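Local atomic coordinates of Di-haem cytochrome c peroxidase family protein (Burkholderia thailandensis E264, PDB entry 6NX0), a protein that probably acts as a diheme cytochrome c peroxidase, reducing hydrogen peroxide with two covalently bound c-type hemes, and displays an atypically stable bis-Fe(IV) state. Residues 359-367 / 417-425; 370-378 / 455-466. All coordinates share one frame; numbering follows the deposited sequence.

Downstream of Cys301, Cys304 and His305, which hold the second heme, the chain runs through residues 359-367, the short strand 367-368 and, almost at once, residues 370-378. These consecutive segments find their partners later. After helix 390-399, with the axial ligand Tyr397, residues 417-425 return to 359-367 and close contact 1 over 49 intervening residues. From the end of helix 444-455, residues 455-466 return to 370-378 and close contact 2 over 76. The two closures therefore cross, and their centres lie about 31 Å apart on opposite sides of the chain's centre. Contact 1 joins two peripheral loops, whereas contact 2 ties the chain's C-terminal region to the buried heme-lining loop; both reach the same heme c.

Contact 1: residues 359-367 / 417-425; sequences EPTQWCAYL and VPRAYRGNV. With HEC (heme c), chain C; NO3 (nitrate ion), chain D.
The type II beta turn from Trp363 to Tyr366, which continues from the 3-10 segment 360-363 at Trp363 in a cytochrome c domain, meets residues 417-425 through Cys364, Tyr421 and Asn424. It exemplifies loop joined to loop by one amide and one ring. With CG anti to its carbonyl carbon (chi1 -75°), Asn424 turns its amide to the first segment. Asn424 ND2 spends both hydrogens on backbone carbonyls, reaching Thr361 O at 3.0 Å and Cys364 O at 3.0 Å. Both acceptors lie close to the amide plane, which should fix its rotation. Thr361 O also accepts Cys364 N, linking the 3-10 turn to the second segment.

Cys364 lies over one face of the Tyr421 ring. Its CB makes a CH-pi contact 3.6 Å from the ring centroid. Its SG, 19° off the ring normal, makes a sulfur-aromatic contact. The disulfide to Cys349 anchors that sulfur, and Ala420 CB covers the opposite face of the ring. Thr361 crosses the tyrosine at about a right angle, its CG2 lying 3.8 Å from Tyr421 OH.

Ala365 CB meets Val417 CG2, and Leu367 CD1 reaches a heme propionate, 3.6 Å from HEC O2D. Two waters bridge the Tyr366 hydroxyl and the Asn424 backbone; one of them lies 2.6 Å from Tyr366 OH and donates to Asn424 O.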
loop_
_atom_site.group_PDB
_atom_site.type_symbol
_atom_site.label_atom_id
_atom_site.label_comp_id
_atom_site.label_asym_id
_atom_site.label_seq_id
_atom_site.Cartn_x
_atom_site.Cartn_y
_atom_site.Cartn_z
ATOM N N GLU A 359 -4.297 24.677 0.955
ATOM C CA GLU A 359 -3.255 24.668 -0.064
ATOM C C GLU A 359 -2.960 23.245 -0.553
ATOM O O GLU A 359 -1.827 22.764 -0.448
ATOM C CB GLU A 359 -1.997 25.337 0.469
ATOM C CG GLU A 359 -2.209 26.818 0.645
ATOM C CD GLU A 359 -2.580 27.467 -0.662
ATOM O OE1 GLU A 359 -2.213 26.907 -1.716
ATOM O OE2 GLU A 359 -3.245 28.505 -0.626
ATOM N N PRO A 360 -3.944 22.583 -1.146
ATOM C CA PRO A 360 -3.802 21.145 -1.403
ATOM C C PRO A 360 -2.701 20.798 -2.382
ATOM O O PRO A 360 -2.192 19.671 -2.327
ATOM C CB PRO A 360 -5.189 20.755 -1.938
ATOM C CG PRO A 360 -5.835 22.061 -2.379
ATOM C CD PRO A 360 -5.283 23.101 -1.483
ATOM N N THR A 361 -2.316 21.693 -3.307
ATOM C CA THR A 361 -1.318 21.322 -4.304
ATOM C C THR A 361 0.088 21.235 -3.717
ATOM O O THR A 361 0.994 20.754 -4.412
ATOM C CB THR A 361 -1.334 22.294 -5.494
ATOM O OG1 THR A 361 -0.957 23.595 -5.055
ATOM C CG2 THR A 361 -2.743 22.331 -6.149
ATOM N N GLN A 362 0.284 21.643 -2.456
ATOM C CA GLN A 362 1.574 21.415 -1.821
ATOM C C GLN A 362 1.843 19.928 -1.685
ATOM O O GLN A 362 3.003 19.532 -1.519
ATOM C CB GLN A 362 1.637 22.072 -0.445
ATOM C CG GLN A 362 0.793 21.381 0.596
ATOM C CD GLN A 362 0.688 22.155 1.904
ATOM O OE1 GLN A 362 -0.398 22.619 2.291
ATOM N NE2 GLN A 362 1.807 22.265 2.610
ATOM N N TRP A 363 0.797 19.111 -1.776
ATOM C CA TRP A 363 0.886 17.664 -1.606
ATOM C C TRP A 363 0.916 16.913 -2.929
ATOM O O TRP A 363 0.862 15.684 -2.920
ATOM C CB TRP A 363 -0.288 17.140 -0.776
ATOM C CG TRP A 363 -0.430 17.805 0.551
ATOM C CD1 TRP A 363 -1.476 18.591 0.969
ATOM C CD2 TRP A 363 0.499 17.763 1.630
ATOM N NE1 TRP A 363 -1.245 19.043 2.249
ATOM C CE2 TRP A 363 -0.037 18.551 2.676
ATOM C CE3 TRP A 363 1.736 17.142 1.815
ATOM C CZ2 TRP A 363 0.620 18.719 3.889
ATOM C CZ3 TRP A 363 2.388 17.315 3.008
ATOM C CH2 TRP A 363 1.837 18.095 4.034
ATOM N N CYS A 364 0.956 17.597 -4.063
ATOM C CA CYS A 364 1.091 16.881 -5.324
ATOM C C CYS A 364 2.439 16.176 -5.355
ATOM O O CYS A 364 3.458 16.725 -4.925
ATOM C CB CYS A 364 0.919 17.826 -6.511
ATOM S SG CYS A 364 -0.817 18.363 -6.796
ATOM N N ALA A 365 2.421 14.937 -5.833
ATOM C CA ALA A 365 3.536 13.987 -5.914
ATOM C C ALA A 365 3.755 13.243 -4.596
ATOM O O ALA A 365 4.613 12.343 -4.559
ATOM C CB ALA A 365 4.859 14.628 -6.367
ATOM N N TYR A 366 2.985 13.515 -3.557
ATOM C CA TYR A 366 3.096 12.750 -2.329
ATOM C C TYR A 366 2.254 11.485 -2.407
ATOM O O TYR A 366 1.130 11.497 -2.915
ATOM C CB TYR A 366 2.640 13.566 -1.123
ATOM C CG TYR A 366 3.644 14.566 -0.610
ATOM C CD1 TYR A 366 4.028 15.678 -1.357
ATOM C CD2 TYR A 366 4.199 14.411 0.654
ATOM C CE1 TYR A 366 4.975 16.588 -0.855
ATOM C CE2 TYR A 366 5.099 15.310 1.160
ATOM C CZ TYR A 366 5.483 16.393 0.407
ATOM O OH TYR A 366 6.409 17.279 0.950
ATOM N N LEU A 367 2.797 10.407 -1.855
ATOM C CA LEU A 367 2.160 9.097 -1.812
ATOM C C LEU A 367 2.426 8.478 -0.449
ATOM O O LEU A 367 3.430 8.781 0.196
ATOM C CB LEU A 367 2.695 8.194 -2.933
ATOM C CG LEU A 367 2.378 8.665 -4.343
ATOM C CD1 LEU A 367 3.280 7.926 -5.334
ATOM C CD2 LEU A 367 0.897 8.416 -4.630
ATOM N N VAL A 417 6.463 13.888 -12.766
ATOM C CA VAL A 417 5.943 14.996 -11.975
ATOM C C VAL A 417 5.790 16.195 -12.900
ATOM O O VAL A 417 6.737 16.540 -13.615
ATOM C CB VAL A 417 6.868 15.325 -10.789
ATOM C CG1 VAL A 417 6.320 16.487 -10.007
ATOM C CG2 VAL A 417 7.092 14.101 -9.878
ATOM N N PRO A 418 4.631 16.836 -12.934
ATOM C CA PRO A 418 4.486 18.041 -13.760
ATOM C C PRO A 418 5.535 19.080 -13.372
ATOM O O PRO A 418 5.940 19.164 -12.217
ATOM C CB PRO A 418 3.074 18.534 -13.431
ATOM C CG PRO A 418 2.381 17.399 -12.756
ATOM C CD PRO A 418 3.428 16.540 -12.148
ATOM N N ARG A 419 5.924 19.918 -14.337
ATOM C CA ARG A 419 6.856 21.005 -14.026
ATOM C C ARG A 419 6.374 21.824 -12.841
ATOM O O ARG A 419 7.183 22.262 -12.005
ATOM C CB ARG A 419 7.037 21.923 -15.237
ATOM C CG ARG A 419 8.068 21.423 -16.223
ATOM C CD ARG A 419 8.220 22.356 -17.417
ATOM N NE ARG A 419 7.117 22.190 -18.354
ATOM C CZ ARG A 419 6.171 23.095 -18.597
ATOM N NH1 ARG A 419 5.208 22.805 -19.468
ATOM N NH2 ARG A 419 6.185 24.285 -17.993
ATOM N N ALA A 420 5.053 21.989 -12.723
ATOM C CA ALA A 420 4.473 22.802 -11.664
ATOM C C ALA A 420 4.748 22.264 -10.269
ATOM O O ALA A 420 4.670 23.027 -9.310
ATOM C CB ALA A 420 2.958 22.910 -11.827
ATOM N N TYR A 421 5.058 20.975 -10.125
ATOM C CA TYR A 421 5.203 20.367 -8.808
ATOM C C TYR A 421 6.577 19.759 -8.585
ATOM O O TYR A 421 6.782 19.073 -7.567
ATOM C CB TYR A 421 4.117 19.299 -8.582
ATOM C CG TYR A 421 2.729 19.835 -8.792
ATOM C CD1 TYR A 421 2.310 21.006 -8.150
ATOM C CD2 TYR A 421 1.830 19.184 -9.626
ATOM C CE1 TYR A 421 1.038 21.513 -8.364
ATOM C CE2 TYR A 421 0.561 19.683 -9.838
ATOM C CZ TYR A 421 0.171 20.842 -9.194
ATOM O OH TYR A 421 -1.102 21.346 -9.388
ATOM N N ARG A 422 7.534 19.992 -9.486
ATOM C CA ARG A 422 8.860 19.416 -9.288
ATOM C C ARG A 422 9.502 19.863 -7.976
ATOM O O ARG A 422 10.243 19.094 -7.359
ATOM C CB ARG A 422 9.724 19.739 -10.489
ATOM C CG ARG A 422 9.122 19.049 -11.717
ATOM C CD ARG A 422 10.129 18.433 -12.650
ATOM N NE ARG A 422 9.521 18.055 -13.927
ATOM C CZ ARG A 422 9.867 18.566 -15.110
ATOM N NH1 ARG A 422 10.815 19.496 -15.204
ATOM N NH2 ARG A 422 9.262 18.140 -16.213
ATOM N N GLY A 423 9.223 21.077 -7.506
ATOM C CA GLY A 423 9.743 21.550 -6.229
ATOM C C GLY A 423 9.166 20.859 -5.008
ATOM O O GLY A 423 9.694 21.022 -3.906
ATOM N N ASN A 424 8.083 20.102 -5.177
ATOM C CA ASN A 424 7.502 19.362 -4.074
ATOM C C ASN A 424 8.314 18.115 -3.758
ATOM O O ASN A 424 8.150 17.541 -2.678
ATOM C CB ASN A 424 6.080 18.906 -4.397
ATOM C CG ASN A 424 5.034 20.018 -4.344
ATOM O OD1 ASN A 424 5.310 21.177 -4.028
ATOM N ND2 ASN A 424 3.798 19.647 -4.681
ATOM N N VAL A 425 9.116 17.662 -4.723
ATOM C CA VAL A 425 9.845 16.411 -4.579
ATOM C C VAL A 425 10.959 16.555 -3.563
ATOM O O VAL A 425 11.718 17.529 -3.563
ATOM C CB VAL A 425 10.396 15.950 -5.935
ATOM C CG1 VAL A 425 11.257 14.703 -5.746
ATOM C CG2 VAL A 425 9.242 15.688 -6.888
HETATM FE FE HEC C . 10.998 3.716 0.221
HETATM C CHA HEC C . 8.408 2.732 -1.798
HETATM C CHB HEC C . 12.516 0.668 -0.224
HETATM C CHC HEC C . 13.871 4.902 1.671
HETATM C CHD HEC C . 9.382 6.617 1.008
HETATM N NA HEC C . 10.519 2.008 -0.766
HETATM C C1A HEC C . 9.366 1.809 -1.502
HETATM C C2A HEC C . 9.478 0.513 -2.119
HETATM C C3A HEC C . 10.556 -0.090 -1.603
HETATM C C4A HEC C . 11.241 0.841 -0.743
HETATM C CMA HEC C . 11.142 -1.442 -2.005
HETATM C CAA HEC C . 8.392 -0.145 -3.000
HETATM C CBA HEC C . 7.397 -0.924 -2.157
HETATM C CGA HEC C . 6.224 -1.502 -2.913
HETATM O O1A HEC C . 5.305 -2.002 -2.195
HETATM O O2A HEC C . 6.044 -1.231 -4.133
HETATM N NB HEC C . 12.811 2.953 0.669
HETATM C C1B HEC C . 13.216 1.635 0.444
HETATM C C2B HEC C . 14.577 1.490 0.926
HETATM C C3B HEC C . 14.995 2.666 1.390
HETATM C C4B HEC C . 13.874 3.589 1.279
HETATM C CMB HEC C . 15.351 0.145 0.928
HETATM C CAB HEC C . 16.402 3.072 1.896
HETATM C CBB HEC C . 17.457 2.862 0.786
HETATM N NC HEC C . 11.504 5.392 1.224
HETATM C C1C HEC C . 12.769 5.712 1.680
HETATM C C2C HEC C . 12.707 7.035 2.235
HETATM C C3C HEC C . 11.445 7.476 2.144
HETATM C C4C HEC C . 10.665 6.465 1.470
HETATM C CMC HEC C . 13.935 7.692 2.903
HETATM C CAC HEC C . 10.844 8.718 2.822
HETATM C CBC HEC C . 11.537 9.968 2.240
HETATM N ND HEC C . 9.200 4.487 -0.263
HETATM C C1D HEC C . 8.743 5.735 0.174
HETATM C C2D HEC C . 7.551 6.051 -0.556
HETATM C C3D HEC C . 7.295 4.922 -1.478
HETATM C C4D HEC C . 8.327 3.958 -1.209
HETATM C CMD HEC C . 6.690 7.305 -0.441
HETATM C CAD HEC C . 6.155 4.808 -2.499
HETATM C CBD HEC C . 6.592 5.515 -3.767
HETATM C CGD HEC C . 5.714 5.137 -4.933
HETATM O O1D HEC C . 4.912 4.179 -4.800
HETATM O O2D HEC C . 5.952 5.689 -6.046
HETATM N N NO3 D . 7.141 23.671 -7.884
HETATM O O1 NO3 D . 6.798 24.895 -7.870
HETATM O O2 NO3 D . 7.789 23.204 -8.838
HETATM O O3 NO3 D . 6.777 22.922 -6.954
HETATM O O HOH W 1 5.417 21.123 -1.070
HETATM O O HOH W 2 7.384 19.204 -0.551
HETATM O O HOH W 3 9.106 16.381 -0.184
#

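Contact 2: residues 370-378 / 455-466; sequences PGLRNVAIK and RTLTDARYVGLM. With HEC (heme c), chain C.
With chi1 at -63°, Asn374 places CG beside its own backbone N, and chi2 of -67° turns the amide so that both its ends engage Asp459. Asn374 OD1 accepts Asp459 N at 2.7 Å, while Asn374 ND2 donates to the anti lone pair of Asp459 OD2 at 3.0 Å. The two side chains cross at about a right angle, their flat groups turned 31° apart. Asn374 N adds a bond to Leu457 O, so this residue of the type II turn 372-375 is gripped through backbone and side chain alike. Tyr165 and Ser269 also bind the carboxylate, probably stabilising its negative charge. One water joins Arg373 NH1 to Leu457 O.

Next to these hydrogen bonds, Ile377 wedges against the 3-10 segment 460-465: CD1 lies 3.7 Å from Tyr462 CB, and CG2 lies 3.9 Å from Leu465 CB. Ala376 CB rests against Met466 SD at 3.6 Å.

The first segment also lines the heme, with Leu372 CD2 3.6 Å from HEC C3A and Lys378 NZ weakly bonded to propionate oxygen O1A. Leu372 packs on Phe293 of helix 284-293 and Leu454 of helix 444-455, whereas Arg373 forms a salt bridge to Asp273 of helix 271-276, whose Tyr272 touches Leu457.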
loop_
_atom_site.group_PDB
_atom_site.type_symbol
_atom_site.label_atom_id
_atom_site.label_comp_id
_atom_site.label_asym_id
_atom_site.label_seq_id
_atom_site.Cartn_x
_atom_site.Cartn_y
_atom_site.Cartn_z
ATOM N N PRO A 370 4.699 2.902 1.712
ATOM C CA PRO A 370 4.185 1.540 1.893
ATOM C C PRO A 370 5.033 0.761 2.874
ATOM O O PRO A 370 6.252 0.930 2.933
ATOM C CB PRO A 370 4.303 0.938 0.488
ATOM C CG PRO A 370 5.491 1.642 -0.090
ATOM C CD PRO A 370 5.473 3.038 0.458
ATOM N N GLY A 371 4.386 -0.126 3.622
ATOM C CA GLY A 371 5.138 -1.088 4.399
ATOM C C GLY A 371 5.825 -2.055 3.462
ATOM O O GLY A 371 5.365 -2.285 2.352
ATOM N N LEU A 372 6.953 -2.605 3.914
ATOM C CA LEU A 372 7.832 -3.433 3.097
ATOM C C LEU A 372 7.742 -4.921 3.421
ATOM O O LEU A 372 8.497 -5.713 2.836
ATOM C CB LEU A 372 9.288 -2.947 3.242
ATOM C CG LEU A 372 9.501 -1.486 2.818
ATOM C CD1 LEU A 372 10.970 -1.099 2.922
ATOM C CD2 LEU A 372 8.999 -1.263 1.406
ATOM N N ARG A 373 6.868 -5.335 4.336
ATOM C CA ARG A 373 6.721 -6.767 4.572
ATOM C C ARG A 373 6.216 -7.437 3.303
ATOM O O ARG A 373 5.318 -6.933 2.628
ATOM C CB ARG A 373 5.781 -7.038 5.741
ATOM C CG ARG A 373 6.425 -6.617 7.072
ATOM C CD ARG A 373 5.478 -6.625 8.225
ATOM N NE ARG A 373 6.163 -6.513 9.522
ATOM C CZ ARG A 373 6.686 -7.537 10.180
ATOM N NH1 ARG A 373 6.658 -8.757 9.648
ATOM N NH2 ARG A 373 7.278 -7.342 11.350
ATOM N N ASN A 374 6.825 -8.577 2.983
ATOM C CA ASN A 374 6.563 -9.380 1.786
ATOM C C ASN A 374 6.890 -8.662 0.490
ATOM O O ASN A 374 6.474 -9.116 -0.586
ATOM C CB ASN A 374 5.134 -9.908 1.777
ATOM C CG ASN A 374 4.902 -10.827 2.929
ATOM O OD1 ASN A 374 5.490 -11.925 2.968
ATOM N ND2 ASN A 374 4.090 -10.403 3.884
ATOM N N VAL A 375 7.700 -7.601 0.543
ATOM C CA VAL A 375 8.028 -6.869 -0.686
ATOM C C VAL A 375 8.728 -7.763 -1.697
ATOM O O VAL A 375 8.534 -7.615 -2.909
ATOM C CB VAL A 375 8.852 -5.605 -0.347
ATOM C CG1 VAL A 375 10.235 -5.959 0.177
ATOM C CG2 VAL A 375 8.913 -4.649 -1.564
ATOM N N ALA A 376 9.516 -8.741 -1.229
ATOM C CA ALA A 376 10.369 -9.491 -2.143
ATOM C C ALA A 376 9.622 -10.519 -2.994
ATOM O O ALA A 376 10.250 -11.151 -3.852
ATOM C CB ALA A 376 11.469 -10.188 -1.339
ATOM N N ILE A 377 8.310 -10.700 -2.807
ATOM C CA ILE A 377 7.517 -11.615 -3.627
ATOM C C ILE A 377 6.649 -10.879 -4.629
ATOM O O ILE A 377 5.922 -11.531 -5.402
ATOM C CB ILE A 377 6.649 -12.563 -2.769
ATOM C CG1 ILE A 377 5.502 -11.827 -2.062
ATOM C CG2 ILE A 377 7.503 -13.326 -1.767
ATOM C CD1 ILE A 377 4.588 -12.722 -1.270
ATOM N N LYS A 378 6.712 -9.551 -4.665
ATOM C CA LYS A 378 5.897 -8.799 -5.608
ATOM C C LYS A 378 6.465 -8.906 -7.018
ATOM O O LYS A 378 7.673 -9.021 -7.222
ATOM C CB LYS A 378 5.816 -7.327 -5.201
ATOM C CG LYS A 378 5.110 -7.088 -3.887
ATOM C CD LYS A 378 5.413 -5.727 -3.320
ATOM C CE LYS A 378 4.887 -4.585 -4.178
ATOM N NZ LYS A 378 3.513 -4.186 -3.779
ATOM N N ARG A 455 14.578 -9.202 2.022
ATOM C CA ARG A 455 14.089 -10.559 1.828
ATOM C C ARG A 455 13.793 -11.270 3.150
ATOM O O ARG A 455 13.037 -12.246 3.159
ATOM C CB ARG A 455 15.116 -11.328 0.982
ATOM C CG ARG A 455 15.238 -10.838 -0.445
ATOM C CD ARG A 455 16.546 -11.340 -1.122
ATOM N NE ARG A 455 16.611 -12.806 -1.139
ATOM C CZ ARG A 455 16.045 -13.580 -2.063
ATOM N NH1 ARG A 455 15.369 -13.043 -3.067
ATOM N NH2 ARG A 455 16.156 -14.910 -1.964
ATOM N N THR A 456 14.322 -10.790 4.281
ATOM C CA THR A 456 13.971 -11.373 5.576
ATOM C C THR A 456 12.564 -11.008 6.038
ATOM O O THR A 456 12.085 -11.559 7.039
ATOM C CB THR A 456 14.964 -10.958 6.683
ATOM O OG1 THR A 456 14.732 -9.597 7.110
ATOM C CG2 THR A 456 16.420 -11.164 6.250
ATOM N N LEU A 457 11.892 -10.091 5.345
ATOM C CA LEU A 457 10.572 -9.635 5.755
ATOM C C LEU A 457 9.442 -10.432 5.103
ATOM O O LEU A 457 8.274 -10.062 5.229
ATOM C CB LEU A 457 10.402 -8.150 5.419
ATOM C CG LEU A 457 11.551 -7.226 5.801
ATOM C CD1 LEU A 457 11.208 -5.780 5.483
ATOM C CD2 LEU A 457 11.887 -7.382 7.273
ATOM N N THR A 458 9.763 -11.507 4.405
ATOM C CA THR A 458 8.748 -12.350 3.788
ATOM C C THR A 458 8.161 -13.332 4.797
ATOM O O THR A 458 8.895 -14.058 5.476
ATOM C CB THR A 458 9.380 -13.099 2.625
ATOM O OG1 THR A 458 9.932 -12.151 1.707
ATOM C CG2 THR A 458 8.380 -13.980 1.930
ATOM N N ASP A 459 6.833 -13.357 4.888
ATOM C CA ASP A 459 6.160 -14.302 5.758
ATOM C C ASP A 459 6.451 -15.727 5.301
ATOM O O ASP A 459 6.704 -15.992 4.121
ATOM C CB ASP A 459 4.665 -13.987 5.803
ATOM C CG ASP A 459 4.345 -12.956 6.840
ATOM O OD1 ASP A 459 4.454 -13.274 8.041
ATOM O OD2 ASP A 459 4.009 -11.819 6.484
ATOM N N ALA A 460 6.449 -16.650 6.273
ATOM C CA ALA A 460 6.964 -17.997 6.044
ATOM C C ALA A 460 6.269 -18.710 4.889
ATOM O O ALA A 460 6.921 -19.461 4.141
ATOM C CB ALA A 460 6.817 -18.817 7.322
ATOM N N ARG A 461 4.950 -18.527 4.757
ATOM C CA ARG A 461 4.157 -19.176 3.711
ATOM C C ARG A 461 4.673 -18.871 2.312
ATOM O O ARG A 461 4.423 -19.646 1.378
ATOM C CB ARG A 461 2.682 -18.727 3.822
ATOM C CG ARG A 461 1.747 -19.275 2.755
ATOM C CD ARG A 461 0.318 -18.863 3.072
ATOM N NE ARG A 461 -0.646 -19.263 2.048
ATOM C CZ ARG A 461 -1.927 -18.901 2.048
ATOM N NH1 ARG A 461 -2.399 -18.111 3.003
ATOM N NH2 ARG A 461 -2.737 -19.323 1.082
ATOM N N TYR A 462 5.361 -17.747 2.135
ATOM C CA TYR A 462 5.610 -17.214 0.800
ATOM C C TYR A 462 7.073 -17.184 0.392
ATOM O O TYR A 462 7.374 -16.659 -0.688
ATOM C CB TYR A 462 5.049 -15.788 0.697
ATOM C CG TYR A 462 3.629 -15.685 1.180
ATOM C CD1 TYR A 462 2.603 -16.325 0.500
ATOM C CD2 TYR A 462 3.310 -14.939 2.301
ATOM C CE1 TYR A 462 1.293 -16.224 0.925
ATOM C CE2 TYR A 462 1.995 -14.833 2.737
ATOM C CZ TYR A 462 1.002 -15.482 2.043
ATOM O OH TYR A 462 -0.312 -15.365 2.477
ATOM N N VAL A 463 8.000 -17.735 1.196
ATOM C CA VAL A 463 9.426 -17.556 0.897
ATOM C C VAL A 463 9.804 -18.159 -0.441
ATOM O O VAL A 463 10.715 -17.657 -1.109
ATOM C CB VAL A 463 10.317 -18.120 2.017
ATOM C CG1 VAL A 463 10.149 -17.305 3.292
ATOM C CG2 VAL A 463 10.024 -19.581 2.253
ATOM N N GLY A 464 9.088 -19.201 -0.876
ATOM C CA GLY A 464 9.377 -19.842 -2.155
ATOM C C GLY A 464 9.075 -18.994 -3.373
ATOM O O GLY A 464 9.510 -19.343 -4.475
ATOM N N LEU A 465 8.353 -17.890 -3.210
ATOM C CA LEU A 465 8.082 -17.016 -4.333
ATOM C C LEU A 465 9.146 -15.952 -4.539
ATOM O O LEU A 465 9.136 -15.269 -5.567
ATOM C CB LEU A 465 6.726 -16.316 -4.155
ATOM C CG LEU A 465 5.486 -17.210 -4.141
ATOM C CD1 LEU A 465 4.232 -16.347 -3.966
ATOM C CD2 LEU A 465 5.424 -18.027 -5.412
ATOM N N MET A 466 10.035 -15.748 -3.579
ATOM C CA MET A 466 11.145 -14.857 -3.823
ATOM C C MET A 466 12.037 -15.450 -4.913
ATOM O O MET A 466 12.159 -16.670 -5.023
ATOM C CB MET A 466 11.957 -14.657 -2.548
ATOM C CG MET A 466 11.176 -14.081 -1.379
ATOM S SD MET A 466 12.274 -13.478 -0.063
ATOM C CE MET A 466 12.896 -15.025 0.583
HETATM FE FE HEC C . 10.998 3.716 0.221
HETATM C CHA HEC C . 8.408 2.732 -1.798
HETATM C CHB HEC C . 12.516 0.668 -0.224
HETATM C CHC HEC C . 13.871 4.902 1.671
HETATM C CHD HEC C . 9.382 6.617 1.008
HETATM N NA HEC C . 10.519 2.008 -0.766
HETATM C C1A HEC C . 9.366 1.809 -1.502
HETATM C C2A HEC C . 9.478 0.513 -2.119
HETATM C C3A HEC C . 10.556 -0.090 -1.603
HETATM C C4A HEC C . 11.241 0.841 -0.743
HETATM C CMA HEC C . 11.142 -1.442 -2.005
HETATM C CAA HEC C . 8.392 -0.145 -3.000
HETATM C CBA HEC C . 7.397 -0.924 -2.157
HETATM C CGA HEC C . 6.224 -1.502 -2.913
HETATM O O1A HEC C . 5.305 -2.002 -2.195
HETATM O O2A HEC C . 6.044 -1.231 -4.133
HETATM N NB HEC C . 12.811 2.953 0.669
HETATM C C1B HEC C . 13.216 1.635 0.444
HETATM C C2B HEC C . 14.577 1.490 0.926
HETATM C C3B HEC C . 14.995 2.666 1.390
HETATM C C4B HEC C . 13.874 3.589 1.279
HETATM C CMB HEC C . 15.351 0.145 0.928
HETATM C CAB HEC C . 16.402 3.072 1.896
HETATM C CBB HEC C . 17.457 2.862 0.786
HETATM N NC HEC C . 11.504 5.392 1.224
HETATM C C1C HEC C . 12.769 5.712 1.680
HETATM C C2C HEC C . 12.707 7.035 2.235
HETATM C C3C HEC C . 11.445 7.476 2.144
HETATM C C4C HEC C . 10.665 6.465 1.470
HETATM C CMC HEC C . 13.935 7.692 2.903
HETATM C CAC HEC C . 10.844 8.718 2.822
HETATM C CBC HEC C . 11.537 9.968 2.240
HETATM N ND HEC C . 9.200 4.487 -0.263
HETATM C C1D HEC C . 8.743 5.735 0.174
HETATM C C2D HEC C . 7.551 6.051 -0.556
HETATM C C3D HEC C . 7.295 4.922 -1.478
HETATM C C4D HEC C . 8.327 3.958 -1.209
HETATM C CMD HEC C . 6.690 7.305 -0.441
HETATM C CAD HEC C . 6.155 4.808 -2.499
HETATM C CBD HEC C . 6.592 5.515 -3.767
HETATM C CGD HEC C . 5.714 5.137 -4.933
HETATM O O1D HEC C . 4.912 4.179 -4.800
HETATM O O2D HEC C . 5.952 5.689 -6.046
HETATM O O HOH W 4 6.337 -10.086 7.163
HETATM O O HOH W 5 10.063 -9.331 1.698
#